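Local coordinates for ABC transporter periplasmic-binding protein YtfQ (Mycobacterium smegmatis, PDB 6HB0) that probably binds carbohydrate, likely L-arabinofuranose, as the solute-binding component of a mycobacterial ABC sugar importer, at residues Gln196-Glu199 against Ala200-Ser204. Numbering follows the deposited sequence.
Sequences QVME and AFLKS
Val-197 turns CG1 anti to its own backbone N (chi1 171°), and Phe-201 carries CG anti to its carbonyl carbon (chi1 -74°); with the two residues one turn apart on the same helix face, these torsions set the side chains side by side, pointing in the same direction. The methyl group comes down over one face of the phenyl ring in a CH-pi contact, with Val-197 CG1 3.7 Å from the ring centroid of Phe-201. It is displaced toward the far rim, so that its shortest approach is the 3.5 Å between Val-197 CG1 and Phe-201 CZ. At the root of the same face lies the carbonyl group of Val-197, with Val-197 O 3.4 Å from Phe-201 CG; the same oxygen accepts the backbone N-H of Phe-201.

Met-198 and Leu-202 form a second, looser i/i+4 pair. The first bond of the Met-198 side chain points away from the following turn, but chi1 (-169°) puts CG anti to the backbone N, on the side of that turn, and the chain, bent at chi2, ends with Met-198 CE 4.1 Å from Leu-202 CG. Met-198 SD also lies 4.3 Å from CD2 of Phe-201. On the exposed side, Lys-203 curls back toward Glu-199, yet Glu-199 OE1 and Lys-203 NZ remain 4.8 Å apart, too far for a salt bridge, although their opposite charges may attract weakly.

Regular alpha-helical bonds underlie these pairs, running from the N-H of each residue from Ala-200 to Lys-203 to the carbonyl four residues earlier; Leu-202 N to Met-198 O measures 2.9 Å.

Residues 196-204 form the C-terminal part of helix 191-204, in the lobe built on the mixed sheet that contains strands 148-154 and 179-186, one of the two alpha/beta lobes of the periplasmic-binding-protein fold. Val-197 and Phe-201 pack on those two strands through Leu-153 and Gln-185, while Met-198 meets Ala-222, Ala-225 and Ile-226 of the neighbouring helix 216-228.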
loop_
_atom_site.group_PDB
_atom_site.type_symbol
_atom_site.label_atom_id
_atom_site.label_comp_id
_atom_site.label_asym_id
_atom_site.label_seq_id
_atom_site.Cartn_x
_atom_site.Cartn_y
_atom_site.Cartn_z
ATOM N N GLN A 196 -11.323 14.954 -14.287
ATOM C CA GLN A 196 -12.256 16.072 -14.019
ATOM C C GLN A 196 -11.621 17.144 -13.128
ATOM O O GLN A 196 -11.755 18.333 -13.388
ATOM C CB GLN A 196 -13.508 15.521 -13.387
ATOM C CG GLN A 196 -14.464 16.544 -12.787
ATOM C CD GLN A 196 -15.794 15.912 -12.429
ATOM O OE1 GLN A 196 -16.284 15.050 -13.158
ATOM N NE2 GLN A 196 -16.387 16.343 -11.327
ATOM N N VAL A 197 -10.907 16.713 -12.085
ATOM C CA VAL A 197 -10.289 17.639 -11.175
ATOM C C VAL A 197 -9.099 18.323 -11.830
ATOM O O VAL A 197 -8.892 19.502 -11.626
ATOM C CB VAL A 197 -9.851 16.941 -9.884
ATOM C CG1 VAL A 197 -9.010 17.881 -9.043
ATOM C CG2 VAL A 197 -11.110 16.477 -9.137
ATOM N N MET A 198 -8.308 17.575 -12.597
ATOM C CA MET A 198 -7.218 18.198 -13.309
ATOM C C MET A 198 -7.734 19.258 -14.305
ATOM O O MET A 198 -7.076 20.294 -14.508
ATOM C CB MET A 198 -6.397 17.145 -14.062
ATOM C CG MET A 198 -5.090 17.689 -14.601
ATOM S SD MET A 198 -3.937 18.100 -13.326
ATOM C CE MET A 198 -2.872 19.274 -14.159
ATOM N N GLU A 199 -8.855 18.996 -14.965
ATOM C CA GLU A 199 -9.450 20.024 -15.860
ATOM C C GLU A 199 -9.725 21.268 -15.057
ATOM O O GLU A 199 -9.403 22.379 -15.475
ATOM C CB GLU A 199 -10.758 19.548 -16.532
ATOM C CG GLU A 199 -10.601 18.505 -17.647
ATOM C CD GLU A 199 -11.905 17.695 -17.899
ATOM O OE1 GLU A 199 -13.012 18.125 -17.437
ATOM O OE2 GLU A 199 -11.832 16.621 -18.558
ATOM N N ALA A 200 -10.312 21.093 -13.881
ATOM C CA ALA A 200 -10.627 22.222 -13.026
ATOM C C ALA A 200 -9.360 22.979 -12.624
ATOM O O ALA A 200 -9.357 24.190 -12.569
ATOM C CB ALA A 200 -11.351 21.768 -11.779
ATOM N N PHE A 201 -8.303 22.252 -12.287
ATOM C CA PHE A 201 -7.056 22.869 -11.875
ATOM C C PHE A 201 -6.456 23.697 -13.035
ATOM O O PHE A 201 -5.910 24.779 -12.811
ATOM C CB PHE A 201 -6.029 21.810 -11.461
ATOM C CG PHE A 201 -6.277 21.150 -10.142
ATOM C CD1 PHE A 201 -7.151 21.673 -9.200
ATOM C CD2 PHE A 201 -5.564 20.016 -9.809
ATOM C CE1 PHE A 201 -7.300 21.110 -7.967
ATOM C CE2 PHE A 201 -5.736 19.423 -8.576
ATOM C CZ PHE A 201 -6.582 19.990 -7.644
ATOM N N LEU A 202 -6.466 23.137 -14.226
ATOM C CA LEU A 202 -5.965 23.796 -15.430
ATOM C C LEU A 202 -6.730 25.104 -15.712
ATOM O O LEU A 202 -6.169 26.041 -16.266
ATOM C CB LEU A 202 -6.062 22.881 -16.640
ATOM C CG LEU A 202 -5.040 21.713 -16.665
ATOM C CD1 LEU A 202 -5.519 20.610 -17.612
ATOM C CD2 LEU A 202 -3.639 22.166 -17.028
ATOM N N LYS A 203 -7.999 25.149 -15.336
ATOM C CA LYS A 203 -8.800 26.361 -15.481
ATOM C C LYS A 203 -8.512 27.392 -14.406
ATOM O O LYS A 203 -8.452 28.572 -14.710
ATOM C CB LYS A 203 -10.306 26.030 -15.507
ATOM C CG LYS A 203 -10.796 25.640 -16.884
ATOM C CD LYS A 203 -12.141 24.924 -16.822
ATOM C CE LYS A 203 -12.447 24.194 -18.126
ATOM N NZ LYS A 203 -13.144 22.905 -17.874
ATOM N N SER A 204 -8.319 26.946 -13.167
ATOM C CA SER A 204 -8.216 27.828 -12.011
ATOM C C SER A 204 -6.773 28.266 -11.701
ATOM O O SER A 204 -6.561 29.234 -11.003
ATOM C CB SER A 204 -8.776 27.122 -10.781
ATOM O OG SER A 204 -7.818 26.205 -10.273
#